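Local coordinates for prolyl 4-hydroxylase alpha subunit Fe(2+) 2OG dioxygenase domain-containing protein (Burkholderia ambifaria, PDB 3W21), which binds a metal ion, zinc in this crystal, together with 2-oxoglutarate and probably acts as an Fe(II)- and 2-oxoglutarate-dependent dioxygenase related to prolyl 4-hydroxylases, at residues 10-15 and 226-231; 29-34 and 174-179; 198-203 and 243-248. All coordinates share one frame; numbering follows the deposited sequence. Where two conformers were deposited one is given.

Interaction 1: residues 10-15 and 226-231; sequences MRFGTA and AKIMLK
F12 meets I228 through the face of its ring: CD1 of I228 stands 3.9 Å from the centroid of the F12 ring, 24° off the ring normal, a CH-pi contact displaced toward the rim on the CD1 and CE1 side. CG1 of I228, anti to its carbonyl carbon (chi1 -73°), lies 3.6 Å from F12 CD1, and the extended chi2 carries CD1 on over the ring, the two side chains crossing at about a right angle. Near the rim, A226 CB lies 4.2 Å from F12 CD1. A second apolar touch joins M10 and L230, where the methyl CE of the selenomethionine reaches CD2 of L230 at 3.8 Å; bends at chi2 and chi3 fold M10 back to bring that methyl there. A water bridges the backbones, accepting from G13 N at 2.8 Å and donating to K227 O at 3.1 Å. The loop 10-15 is shaped by a type II turn from R11 to T14, with G13 at positive phi, and R11 is anchored outside by a salt bridge to D36. Strand 227-230 pairs with strand 193-196 through backbone bonds of I228 and L230. The hairpin loop is therefore held to this edge strand by dispersion and one bridging water, with the direct polar anchoring supplied from elsewhere.

Interaction 2: residues 29-34 and 174-179; sequences ALDADE and FPRQLG
A Schellman motif ends helix 23-31, and the reverse turn leading into strand 178-183 packs against it. D33 has positive phi (58°), D33 N returns to L30 O, and E34 N returns to A29 O; facing them, F174 to Q177 form a type I turn that presents R176. The main meeting is between D33 and R176. The carboxylate of D33 lies over one face of the guanidinium with the two planes only 7° apart, CG of D33 being 3.5 Å above the centre of the group. OD1 of D33 is 3.5 Å from NH2 of R176, but it sits well out of the guanidinium plane, so this salt bridge is one of charge without an N-H aimed at the oxygen. P175 CB lies over the opposite face, leaving the guanidinium sandwiched between carboxylate and proline. R176 reaches D33 by bending at chi2 (-54°), and on the way its CG passes 3.3 Å from the backbone oxygen D31 O, at the helix C-terminus. That end of the helix dipole would be expected to add to the attraction for the arginine's charge. The side chain of D31 uses OD1 otherwise: the atom takes a hydrogen bond from a water at 2.9 Å, and the same water donates to R176 O, tying helix end to turn. Deeper in, L30 packs its CB on the end of the L178 side chain, whose modelled CD1 position is doubtful. D33 OD1 has a second charged partner in R11. L30 also touches L239 of strand 236-241, L178 and D31 both touch W269 of strand 268-272, and strand 178-183 pairs with strands 236-241 and 255-265, so the helix terminus is packed onto the large mixed sheet.

Interaction 3: residues 198-203 and 243-248; sequences NRPESR and KNLHAI. With ZN (zinc ion), chain C; AKG (2-oxoglutaric acid), chain D.
The two backbones come closest at R199 and N244, whose CA atoms are 4.7 Å apart, and are joined by a single direct hydrogen bond, L245 N to N198 O at 2.8 Å, nearly linear at 174°. Segment 243-248 leads into strand 246-248, which carries H246, the distal histidine of the HxD...H metal triad of 2-oxoglutarate dioxygenases; H155 and D157 complete the protein ligands. R199 lays its guanidinium over K243: CB of the lysine stands 3.8 Å above the plane, over the centre. The two side chains cross at about a right angle, their charged ends drawn elsewhere, R199 NH1 to P175 O and K243 NZ to D158. Bends at chi3 and chi4 curl the lysine back, and one water gathers its NZ, its own carbonyl oxygen and P200 O. On the other side of the backbone bond, P200 CG meets L245 CD1 at 4.0 Å, and L245 CD2 lies near the N198 amide. H246 ND1 donates to N244 O at 2.9 Å, with the acceptor 1° out of the imidazole plane, which fixes the ring's rotation, so the second shell orients a first-shell ligand. Its NE2 is then presented to the zinc ion at 2.1 Å, and the carboxylate oxygen O1 of 2-oxoglutarate binds the same metal at 1.9 Å.

The three contacts lie about 14 to 16 Å apart, centre to centre, and touch one another. Along the chain, interaction 2 is nested within the loop closed by interaction 1 and precedes interaction 3, whose segments alternate with those of interaction 1. Interactions 1 and 3 reach opposite outer strands of the three-stranded antiparallel sheet, 227-230 and 246-248; interaction 2 belongs to the larger mixed sheet. R11 NE probably hydrogen-bonds E34 O, F174 and P175 pack on K243, and F12 packs on N244. Together they join the 10-15 loop, the end of helix 23-31 and the loop before helix 203-214 to the two sheets; interaction 3 reaches the metal site directly through H246.

Interaction 1: residues 10-15 and 226-231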
HETATM    1  N   MSE A  10       5.564 -28.563  23.553  1.00 30.93           N
HETATM    2  CA  MSE A  10       6.804 -28.261  24.258  1.00 31.64           C
HETATM    3  C   MSE A  10       6.610 -27.047  25.115  1.00 30.55           C
HETATM    4  O   MSE A  10       6.085 -25.996  24.681  1.00 27.04           O
HETATM    5  CB  MSE A  10       7.985 -27.982  23.312  1.00 29.18           C
HETATM    6  CG  MSE A  10       8.743 -29.184  22.728  1.00 42.78           C
HETATM    7 SE   MSE A  10       7.744 -29.877  21.199  1.00 55.97          SE
HETATM    8  CE  MSE A  10       7.084 -28.316  20.264  1.00 49.56           C
ATOM      9  N   ARG A  11       7.077 -27.148  26.354  1.00 32.26           N
ATOM     10  CA  ARG A  11       7.218 -25.984  27.261  1.00 32.05           C
ATOM     11  C   ARG A  11       8.623 -26.010  27.764  1.00 30.00           C
ATOM     12  O   ARG A  11       9.156 -27.112  28.011  1.00 32.96           O
ATOM     13  CB  ARG A  11       6.337 -26.110  28.496  1.00 35.61           C
ATOM     14  CG  ARG A  11       4.840 -25.955  28.349  1.00 51.50           C
ATOM     15  CD  ARG A  11       4.309 -24.893  29.341  1.00 54.32           C
ATOM     16  NE  ARG A  11       3.897 -23.658  28.624  1.00 61.87           N
ATOM     17  CZ  ARG A  11       4.642 -22.561  28.492  1.00 52.13           C
ATOM     18  NH1 ARG A  11       5.842 -22.563  29.070  1.00 45.37           N
ATOM     19  NH2 ARG A  11       4.195 -21.487  27.763  1.00 39.62           N
ATOM     20  N   PHE A  12       9.253 -24.834  27.929  1.00 30.60           N
ATOM     21  CA  PHE A  12      10.653 -24.746  28.360  1.00 33.79           C
ATOM     22  C   PHE A  12      10.870 -25.580  29.615  1.00 39.46           C
ATOM     23  O   PHE A  12      10.064 -25.523  30.542  1.00 38.03           O
ATOM     24  CB  PHE A  12      11.062 -23.307  28.736  1.00 29.21           C
ATOM     25  CG  PHE A  12      11.160 -22.404  27.548  1.00 31.02           C
ATOM     26  CD1 PHE A  12      12.189 -22.594  26.582  1.00 29.37           C
ATOM     27  CD2 PHE A  12      10.223 -21.405  27.351  1.00 31.97           C
ATOM     28  CE1 PHE A  12      12.239 -21.776  25.477  1.00 28.05           C
ATOM     29  CE2 PHE A  12      10.257 -20.617  26.184  1.00 29.91           C
ATOM     30  CZ  PHE A  12      11.268 -20.804  25.263  1.00 26.88           C
ATOM     31  N   GLY A  13      11.985 -26.291  29.629  1.00 35.78           N
ATOM     32  CA  GLY A  13      12.447 -27.063  30.790  1.00 41.00           C
ATOM     33  C   GLY A  13      11.648 -28.305  31.136  1.00 41.32           C
ATOM     34  O   GLY A  13      11.826 -28.860  32.221  1.00 42.30           O
ATOM     35  N   THR A  14      10.762 -28.743  30.249  1.00 39.77           N
ATOM     36  CA  THR A  14       9.839 -29.835  30.600  1.00 40.41           C
ATOM     37  C   THR A  14       9.592 -30.818  29.442  1.00 37.89           C
ATOM     38  O   THR A  14       9.705 -30.443  28.281  1.00 34.96           O
ATOM     39  CB  THR A  14       8.541 -29.317  31.305  1.00 50.25           C
ATOM     40  OG1 THR A  14       7.410 -29.793  30.612  1.00 53.74           O
ATOM     41  CG2 THR A  14       8.438 -27.791  31.351  1.00 42.87           C
ATOM     42  N   ALA A  15       9.311 -32.091  29.750  1.00 38.58           N
ATOM     43  CA  ALA A  15       9.154 -33.133  28.714  1.00 43.00           C
ATOM     44  C   ALA A  15       7.989 -32.783  27.816  1.00 35.02           C
ATOM     45  O   ALA A  15       7.032 -32.213  28.304  1.00 37.28           O
ATOM     46  CB  ALA A  15       8.916 -34.528  29.346  1.00 45.08           C
ATOM     47  N   ALA A 226      16.865 -20.798  29.018  1.00 31.44           N
ATOM     48  CA  ALA A 226      16.546 -22.196  28.595  1.00 37.64           C
ATOM     49  C   ALA A 226      16.244 -22.187  27.117  1.00 39.59           C
ATOM     50  O   ALA A 226      15.737 -21.195  26.582  1.00 35.86           O
ATOM     51  CB  ALA A 226      15.343 -22.744  29.350  1.00 36.44           C
ATOM     52  N   LYS A 227      16.538 -23.281  26.435  1.00 33.57           N
ATOM     53  CA  LYS A 227      16.325 -23.308  25.024  1.00 32.44           C
ATOM     54  C   LYS A 227      15.629 -24.606  24.598  1.00 31.44           C
ATOM     55  O   LYS A 227      15.815 -25.694  25.218  1.00 30.49           O
ATOM     56  CB  LYS A 227      17.658 -23.034  24.304  1.00 37.51           C
ATOM     57  CG  LYS A 227      18.259 -24.190  23.571  1.00 36.42           C
ATOM     58  CD  LYS A 227      19.645 -23.784  23.020  1.00 45.51           C
ATOM     59  CE  LYS A 227      20.808 -24.369  23.819  1.00 47.33           C
ATOM     60  NZ  LYS A 227      22.015 -24.584  22.943  1.00 44.11           N
ATOM     61  N   ILE A 228      14.773 -24.477  23.603  1.00 29.40           N
ATOM     62  CA  ILE A 228      14.101 -25.624  23.047  1.00 29.59           C
ATOM     63  C   ILE A 228      14.731 -25.832  21.672  1.00 31.31           C
ATOM     64  O   ILE A 228      14.705 -24.900  20.873  1.00 30.85           O
ATOM     65  CB  ILE A 228      12.602 -25.334  22.871  1.00 28.79           C
ATOM     66  CG1 ILE A 228      11.878 -25.315  24.249  1.00 26.79           C
ATOM     67  CG2 ILE A 228      11.973 -26.426  22.027  1.00 26.83           C
ATOM     68  CD1 ILE A 228      10.465 -24.712  24.211  1.00 29.42           C
HETATM   69  N   MSE A 229      15.311 -27.010  21.406  1.00 29.20           N
HETATM   70  CA  MSE A 229      15.761 -27.329  20.047  0.50 30.76           C
HETATM   71  C   MSE A 229      14.735 -28.147  19.300  1.00 32.01           C
HETATM   72  O   MSE A 229      14.237 -29.225  19.769  1.00 33.12           O
HETATM   73  CB  MSE A 229      17.170 -27.938  20.120  0.50 30.88           C
HETATM   74  CG  MSE A 229      18.202 -26.811  20.145  0.50 32.07           C
HETATM   75 SE   MSE A 229      19.965 -27.617  20.575  0.50 35.11          SE
HETATM   76  CE  MSE A 229      20.013 -28.754  18.978  0.50 31.85           C
ATOM     77  N   LEU A 230      14.369 -27.649  18.127  1.00 33.12           N
ATOM     78  CA  LEU A 230      13.338 -28.270  17.344  1.00 30.61           C
ATOM     79  C   LEU A 230      13.981 -28.766  16.043  1.00 34.23           C
ATOM     80  O   LEU A 230      14.907 -28.148  15.496  1.00 32.70           O
ATOM     81  CB  LEU A 230      12.180 -27.288  17.059  1.00 32.25           C
ATOM     82  CG  LEU A 230      11.346 -26.881  18.269  1.00 35.04           C
ATOM     83  CD1 LEU A 230      10.399 -25.806  17.844  1.00 38.17           C
ATOM     84  CD2 LEU A 230      10.585 -28.072  18.849  1.00 36.48           C
ATOM     85  N   LYS A 231      13.522 -29.916  15.588  1.00 29.28           N
ATOM     86  CA  LYS A 231      13.909 -30.429  14.274  1.00 34.21           C
ATOM     87  C   LYS A 231      12.668 -30.831  13.433  1.00 33.32           C
ATOM     88  O   LYS A 231      12.397 -32.001  13.230  1.00 30.90           O
ATOM     89  CB  LYS A 231      14.832 -31.618  14.498  1.00 37.89           C
ATOM     90  CG  LYS A 231      16.251 -31.524  13.992  1.00 44.27           C
ATOM     91  CD  LYS A 231      17.166 -30.659  14.825  1.00 46.07           C
ATOM     92  CE  LYS A 231      18.599 -31.191  14.747  1.00 43.49           C
ATOM     93  NZ  LYS A 231      19.647 -30.188  14.400  1.00 41.43           N
TER
HETATM   94  O   HOH W   1      13.772 -25.967  27.479  1.00 34.36           O

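Interaction 2: residues 29-34 and 174-179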
ATOM      1  N   ALA A  29      -4.154 -23.562  22.864  1.00 25.99           N
ATOM      2  CA  ALA A  29      -3.182 -23.748  23.950  1.00 27.85           C
ATOM      3  C   ALA A  29      -2.043 -22.745  23.870  1.00 28.91           C
ATOM      4  O   ALA A  29      -1.553 -22.264  24.884  1.00 25.22           O
ATOM      5  CB  ALA A  29      -2.615 -25.168  23.910  1.00 26.38           C
ATOM      6  N   LEU A  30      -1.539 -22.502  22.661  1.00 26.88           N
ATOM      7  CA  LEU A  30      -0.531 -21.423  22.528  1.00 27.96           C
ATOM      8  C   LEU A  30      -1.057 -20.063  22.953  1.00 27.33           C
ATOM      9  O   LEU A  30      -0.413 -19.351  23.724  1.00 29.06           O
ATOM     10  CB  LEU A  30       0.007 -21.343  21.094  1.00 24.06           C
ATOM     11  CG  LEU A  30       0.826 -22.563  20.758  1.00 27.80           C
ATOM     12  CD1 LEU A  30       0.914 -22.754  19.244  1.00 27.09           C
ATOM     13  CD2 LEU A  30       2.210 -22.408  21.401  1.00 26.71           C
ATOM     14  N   ASP A  31      -2.220 -19.679  22.438  1.00 26.73           N
ATOM     15  CA  ASP A  31      -2.817 -18.418  22.787  1.00 27.13           C
ATOM     16  C   ASP A  31      -3.080 -18.330  24.290  1.00 30.05           C
ATOM     17  O   ASP A  31      -2.984 -17.242  24.902  1.00 30.43           O
ATOM     18  CB  ASP A  31      -4.169 -18.265  22.027  1.00 28.35           C
ATOM     19  CG  ASP A  31      -4.716 -16.849  22.079  1.00 34.54           C
ATOM     20  OD1 ASP A  31      -3.952 -15.880  21.918  1.00 28.44           O
ATOM     21  OD2 ASP A  31      -5.927 -16.714  22.273  1.00 31.08           O
ATOM     22  N   ALA A  32      -3.339 -19.458  24.921  1.00 26.46           N
ATOM     23  CA  ALA A  32      -3.508 -19.449  26.375  1.00 31.53           C
ATOM     24  C   ALA A  32      -2.152 -19.457  27.113  1.00 32.09           C
ATOM     25  O   ALA A  32      -2.096 -19.452  28.325  1.00 28.32           O
ATOM     26  CB  ALA A  32      -4.482 -20.599  26.838  1.00 34.96           C
ATOM     27  N   ASP A  33      -1.024 -19.366  26.416  1.00 27.09           N
ATOM     28  CA  ASP A  33       0.279 -19.463  27.113  1.00 26.95           C
ATOM     29  C   ASP A  33       0.425 -20.764  27.886  1.00 29.18           C
ATOM     30  O   ASP A  33       1.065 -20.817  28.915  1.00 28.87           O
ATOM     31  CB  ASP A  33       0.587 -18.229  27.989  1.00 28.55           C
ATOM     32  CG  ASP A  33       2.041 -18.104  28.290  1.00 32.71           C
ATOM     33  OD1 ASP A  33       2.863 -18.602  27.496  1.00 26.94           O
ATOM     34  OD2 ASP A  33       2.402 -17.592  29.357  1.00 30.17           O
ATOM     35  N   GLU A  34      -0.132 -21.836  27.339  1.00 32.05           N
ATOM     36  CA  GLU A  34      -0.012 -23.186  27.940  1.00 32.22           C
ATOM     37  C   GLU A  34       1.072 -23.984  27.228  1.00 35.67           C
ATOM     38  O   GLU A  34       1.348 -25.118  27.619  1.00 36.44           O
ATOM     39  CB  GLU A  34      -1.345 -23.936  27.779  1.00 32.67           C
ATOM     40  CG  GLU A  34      -2.345 -23.490  28.816  1.00 36.85           C
ATOM     41  CD  GLU A  34      -3.753 -23.982  28.491  1.00 42.05           C
ATOM     42  OE1 GLU A  34      -3.894 -24.815  27.559  1.00 39.95           O
ATOM     43  OE2 GLU A  34      -4.695 -23.496  29.147  1.00 41.10           O
ATOM     44  N   PHE A 174       1.264  -7.978  20.575  1.00 28.75           N
ATOM     45  CA  PHE A 174       0.417  -9.125  20.952  1.00 28.80           C
ATOM     46  C   PHE A 174       1.318 -10.197  21.598  1.00 26.06           C
ATOM     47  O   PHE A 174       2.127 -10.808  20.897  1.00 26.51           O
ATOM     48  CB  PHE A 174      -0.276  -9.684  19.704  1.00 29.88           C
ATOM     49  CG  PHE A 174      -1.291  -8.744  19.115  1.00 30.51           C
ATOM     50  CD1 PHE A 174      -2.662  -8.950  19.338  1.00 28.98           C
ATOM     51  CD2 PHE A 174      -0.893  -7.633  18.375  1.00 30.57           C
ATOM     52  CE1 PHE A 174      -3.595  -8.064  18.839  1.00 29.07           C
ATOM     53  CE2 PHE A 174      -1.844  -6.729  17.874  1.00 31.47           C
ATOM     54  CZ  PHE A 174      -3.197  -6.954  18.106  1.00 30.59           C
ATOM     55  N   PRO A 175       1.182 -10.434  22.935  1.00 26.84           N
ATOM     56  CA  PRO A 175       2.191 -11.298  23.563  1.00 26.47           C
ATOM     57  C   PRO A 175       2.110 -12.755  23.109  1.00 28.92           C
ATOM     58  O   PRO A 175       3.120 -13.465  23.168  1.00 27.50           O
ATOM     59  CB  PRO A 175       1.935 -11.154  25.070  1.00 32.19           C
ATOM     60  CG  PRO A 175       0.572 -10.541  25.195  1.00 28.26           C
ATOM     61  CD  PRO A 175       0.341  -9.730  23.943  1.00 29.34           C
ATOM     62  N   ARG A 176       0.958 -13.161  22.566  1.00 23.91           N
ATOM     63  CA  ARG A 176       0.812 -14.539  22.098  1.00 25.50           C
ATOM     64  C   ARG A 176       0.934 -14.602  20.555  1.00 24.63           C
ATOM     65  O   ARG A 176       0.412 -15.490  19.901  1.00 28.65           O
ATOM     66  CB  ARG A 176      -0.463 -15.178  22.648  1.00 26.83           C
ATOM     67  CG  ARG A 176      -0.598 -15.063  24.192  1.00 26.51           C
ATOM     68  CD  ARG A 176       0.683 -15.641  24.900  1.00 31.32           C
ATOM     69  NE  ARG A 176       0.799 -14.950  26.186  1.00 34.60           N
ATOM     70  CZ  ARG A 176       1.903 -14.761  26.851  1.00 34.13           C
ATOM     71  NH1 ARG A 176       1.853 -14.103  28.009  1.00 33.73           N
ATOM     72  NH2 ARG A 176       3.026 -15.268  26.380  1.00 29.25           N
ATOM     73  N   GLN A 177       1.589 -13.614  19.950  1.00 24.14           N
ATOM     74  CA  GLN A 177       1.662 -13.686  18.482  1.00 22.81           C
ATOM     75  C   GLN A 177       2.291 -15.044  18.122  1.00 23.50           C
ATOM     76  O   GLN A 177       3.304 -15.443  18.738  1.00 25.54           O
ATOM     77  CB  GLN A 177       2.489 -12.518  17.961  1.00 20.26           C
ATOM     78  CG  GLN A 177       2.794 -12.673  16.467  1.00 23.61           C
ATOM     79  CD  GLN A 177       3.558 -11.482  15.861  1.00 24.76           C
ATOM     80  OE1 GLN A 177       4.379 -11.654  14.912  1.00 26.84           O
ATOM     81  NE2 GLN A 177       3.262 -10.273  16.351  1.00 19.45           N
ATOM     82  N   LEU A 178       1.725 -15.746  17.134  1.00 23.93           N
ATOM     83  CA  LEU A 178       2.291 -17.037  16.732  1.00 26.98           C
ATOM     84  C   LEU A 178       2.932 -17.059  15.382  1.00 26.73           C
ATOM     85  O   LEU A 178       2.437 -16.406  14.502  1.00 31.35           O
ATOM     86  CB  LEU A 178       1.132 -18.036  16.675  1.00 26.73           C
ATOM     87  CG  LEU A 178       0.590 -18.525  18.014  1.00 28.17           C
ATOM     88  CD1 LEU A 178       1.174 -18.146  19.388  1.00 27.38           C
ATOM     89  CD2 LEU A 178      -0.830 -19.061  17.959  1.00 29.09           C
ATOM     90  N   GLY A 179       4.015 -17.819  15.212  1.00 27.77           N
ATOM     91  CA  GLY A 179       4.470 -18.161  13.872  1.00 25.76           C
ATOM     92  C   GLY A 179       3.996 -19.577  13.595  1.00 29.24           C
ATOM     93  O   GLY A 179       3.960 -20.434  14.547  1.00 28.54           O
TER
HETATM   94  O   HOH W   2      -2.166 -15.445  19.717  1.00 25.65           O

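Interaction 3: residues 198-203 and 243-248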
ATOM      1  N   ASN A 198      13.661 -16.078  26.049  1.00 32.52           N
ATOM      2  CA  ASN A 198      14.091 -14.662  26.090  1.00 32.59           C
ATOM      3  C   ASN A 198      13.244 -13.886  25.128  1.00 30.34           C
ATOM      4  O   ASN A 198      13.181 -14.226  23.929  1.00 28.46           O
ATOM      5  CB  ASN A 198      15.551 -14.569  25.585  1.00 30.67           C
ATOM      6  CG  ASN A 198      16.128 -13.160  25.605  1.00 37.28           C
ATOM      7  OD1 ASN A 198      16.925 -12.805  26.499  1.00 39.94           O
ATOM      8  ND2 ASN A 198      15.807 -12.383  24.599  1.00 29.64           N
ATOM      9  N   ARG A 199      12.679 -12.786  25.587  1.00 25.93           N
ATOM     10  CA  ARG A 199      11.798 -12.001  24.670  1.00 26.03           C
ATOM     11  C   ARG A 199      12.270 -10.531  24.547  1.00 26.32           C
ATOM     12  O   ARG A 199      11.908  -9.702  25.364  1.00 29.25           O
ATOM     13  CB  ARG A 199      10.358 -12.069  25.232  1.00 27.55           C
ATOM     14  CG  ARG A 199       9.677 -13.407  25.385  1.00 28.17           C
ATOM     15  CD  ARG A 199       8.248 -13.147  25.957  1.00 34.80           C
ATOM     16  NE  ARG A 199       7.486 -14.127  25.297  1.00 31.84           N
ATOM     17  CZ  ARG A 199       6.272 -14.133  24.768  1.00 29.77           C
ATOM     18  NH1 ARG A 199       5.353 -13.156  24.853  1.00 28.00           N
ATOM     19  NH2 ARG A 199       5.997 -15.291  24.194  1.00 28.80           N
ATOM     20  N   PRO A 200      13.119 -10.212  23.548  1.00 28.07           N
ATOM     21  CA  PRO A 200      13.572  -8.810  23.383  1.00 31.90           C
ATOM     22  C   PRO A 200      12.407  -7.821  23.370  1.00 31.60           C
ATOM     23  O   PRO A 200      11.310  -8.140  22.864  1.00 30.17           O
ATOM     24  CB  PRO A 200      14.276  -8.830  22.012  1.00 32.11           C
ATOM     25  CG  PRO A 200      14.794 -10.214  21.889  1.00 35.21           C
ATOM     26  CD  PRO A 200      13.683 -11.081  22.507  1.00 27.75           C
ATOM     27  N   GLU A 201      12.618  -6.644  23.964  1.00 30.72           N
ATOM     28  CA  GLU A 201      11.546  -5.699  24.139  1.00 32.46           C
ATOM     29  C   GLU A 201      11.215  -4.818  22.962  1.00 30.30           C
ATOM     30  O   GLU A 201      10.216  -4.151  23.033  1.00 31.61           O
ATOM     31  CB  GLU A 201      11.751  -4.850  25.399  1.00 40.54           C
ATOM     32  CG  GLU A 201      11.435  -5.652  26.649  1.00 51.29           C
ATOM     33  CD  GLU A 201      12.214  -5.202  27.877  1.00 64.85           C
ATOM     34  OE1 GLU A 201      13.153  -4.382  27.740  1.00 74.71           O
ATOM     35  OE2 GLU A 201      11.880  -5.674  28.986  1.00 66.99           O
ATOM     36  N   SER A 202      12.003  -4.806  21.872  1.00 29.87           N
ATOM     37  CA  SER A 202      11.712  -3.860  20.802  1.00 30.51           C
ATOM     38  C   SER A 202      12.690  -4.148  19.713  1.00 33.31           C
ATOM     39  O   SER A 202      13.582  -4.979  19.889  1.00 29.38           O
ATOM     40  CB  SER A 202      12.007  -2.413  21.277  1.00 37.56           C
ATOM     41  OG  SER A 202      13.413  -2.291  21.483  1.00 33.41           O
ATOM     42  N   ARG A 203      12.564  -3.435  18.601  1.00 31.10           N
ATOM     43  CA  ARG A 203      13.421  -3.701  17.475  1.00 34.08           C
ATOM     44  C   ARG A 203      14.856  -3.240  17.823  1.00 33.31           C
ATOM     45  O   ARG A 203      15.855  -3.909  17.460  1.00 38.21           O
ATOM     46  CB  ARG A 203      12.878  -3.013  16.214  1.00 29.77           C
ATOM     47  CG  ARG A 203      13.898  -2.977  15.095  1.00 31.79           C
ATOM     48  CD  ARG A 203      14.146  -4.357  14.518  1.00 37.07           C
ATOM     49  NE  ARG A 203      12.852  -4.876  14.114  1.00 36.98           N
ATOM     50  CZ  ARG A 203      12.684  -6.098  13.646  1.00 43.89           C
ATOM     51  NH1 ARG A 203      13.751  -6.901  13.485  1.00 42.55           N
ATOM     52  NH2 ARG A 203      11.459  -6.512  13.359  1.00 41.46           N
ATOM     53  N   LYS A 243       7.414 -14.120  19.672  1.00 23.02           N
ATOM     54  CA  LYS A 243       8.145 -13.113  20.481  1.00 23.46           C
ATOM     55  C   LYS A 243       9.395 -13.690  21.223  1.00 24.54           C
ATOM     56  O   LYS A 243      10.277 -12.940  21.576  1.00 25.23           O
ATOM     57  CB  LYS A 243       7.186 -12.439  21.456  1.00 23.66           C
ATOM     58  CG  LYS A 243       6.351 -11.373  20.731  1.00 24.32           C
ATOM     59  CD  LYS A 243       5.423 -10.643  21.725  1.00 23.20           C
ATOM     60  CE  LYS A 243       6.142  -9.900  22.801  1.00 25.91           C
ATOM     61  NZ  LYS A 243       7.268  -9.031  22.329  1.00 27.06           N
ATOM     62  N   ASN A 244       9.463 -15.008  21.418  1.00 25.31           N
ATOM     63  CA  ASN A 244      10.669 -15.642  21.961  1.00 29.34           C
ATOM     64  C   ASN A 244      11.756 -15.652  20.939  1.00 28.05           C
ATOM     65  O   ASN A 244      11.510 -16.016  19.813  1.00 25.16           O
ATOM     66  CB  ASN A 244      10.348 -17.059  22.392  1.00 28.10           C
ATOM     67  CG  ASN A 244       9.575 -17.048  23.688  1.00 28.67           C
ATOM     68  OD1 ASN A 244      10.142 -17.049  24.760  1.00 39.53           O
ATOM     69  ND2 ASN A 244       8.342 -16.945  23.594  1.00 31.54           N
ATOM     70  N   LEU A 245      12.959 -15.228  21.312  1.00 32.45           N
ATOM     71  CA  LEU A 245      14.086 -15.301  20.335  1.00 31.55           C
ATOM     72  C   LEU A 245      14.201 -16.712  19.737  1.00 30.82           C
ATOM     73  O   LEU A 245      14.002 -17.707  20.417  1.00 31.37           O
ATOM     74  CB  LEU A 245      15.382 -14.967  21.052  1.00 33.68           C
ATOM     75  CG  LEU A 245      16.531 -14.499  20.239  1.00 34.28           C
ATOM     76  CD1 LEU A 245      16.102 -13.226  19.536  1.00 37.24           C
ATOM     77  CD2 LEU A 245      17.573 -14.147  21.296  1.00 40.53           C
ATOM     78  N   HIS A 246      14.430 -16.795  18.434  1.00 30.91           N
ATOM     79  CA  HIS A 246      14.637 -18.095  17.800  1.00 32.44           C
ATOM     80  C   HIS A 246      15.541 -17.936  16.605  1.00 33.64           C
ATOM     81  O   HIS A 246      15.760 -16.812  16.125  1.00 31.89           O
ATOM     82  CB  HIS A 246      13.307 -18.727  17.356  1.00 27.25           C
ATOM     83  CG  HIS A 246      12.467 -17.826  16.497  1.00 26.89           C
ATOM     84  ND1 HIS A 246      11.715 -16.831  17.012  1.00 26.87           N
ATOM     85  CD2 HIS A 246      12.257 -17.809  15.140  1.00 27.99           C
ATOM     86  CE1 HIS A 246      11.059 -16.193  16.016  1.00 29.72           C
ATOM     87  NE2 HIS A 246      11.406 -16.779  14.864  1.00 29.98           N
ATOM     88  N   ALA A 247      15.996 -19.049  16.039  1.00 33.97           N
ATOM     89  CA  ALA A 247      16.914 -18.935  14.888  1.00 36.49           C
ATOM     90  C   ALA A 247      16.887 -20.256  14.186  1.00 36.19           C
ATOM     91  O   ALA A 247      16.616 -21.278  14.817  1.00 32.24           O
ATOM     92  CB  ALA A 247      18.326 -18.594  15.363  1.00 36.07           C
ATOM     93  N   ILE A 248      17.042 -20.232  12.870  1.00 37.08           N
ATOM     94  CA  ILE A 248      17.046 -21.475  12.097  1.00 39.37           C
ATOM     95  C   ILE A 248      18.499 -21.895  11.808  1.00 40.50           C
ATOM     96  O   ILE A 248      19.322 -21.038  11.492  1.00 38.23           O
ATOM     97  CB  ILE A 248      16.174 -21.351  10.830  1.00 42.68           C
ATOM     98  CG1 ILE A 248      14.717 -21.722  11.209  1.00 49.92           C
ATOM     99  CG2 ILE A 248      16.646 -22.330   9.743  1.00 44.12           C
ATOM    100  CD1 ILE A 248      13.738 -20.578  11.173  1.00 52.49           C
TER
HETATM  101 ZN    ZN C 301      10.711 -15.902  13.066  0.50 33.01          ZN
HETATM  102  C1  AKG D 302       9.441 -17.740  11.363  1.00 59.94           C
HETATM  103  O1  AKG D 302       9.359 -16.582  11.850  1.00 61.09           O
HETATM  104  O2  AKG D 302       8.433 -18.479  11.183  1.00 47.17           O
HETATM  105  C2  AKG D 302      10.799 -18.221  11.027  1.00 65.41           C
HETATM  106  O5  AKG D 302      11.768 -17.905  11.712  1.00 61.69           O
HETATM  107  C3  AKG D 302      11.017 -19.096   9.818  1.00 64.06           C
HETATM  108  C4  AKG D 302      10.532 -20.522  10.089  1.00 61.49           C
HETATM  109  C5  AKG D 302      10.814 -21.344   8.850  1.00 63.92           C
HETATM  110  O3  AKG D 302      11.584 -22.314   9.007  1.00 68.88           O
HETATM  111  O4  AKG D 302      10.302 -21.036   7.728  1.00 57.86           O
HETATM  112  O   HOH W   3       9.696 -10.362  22.036  1.00 29.31           O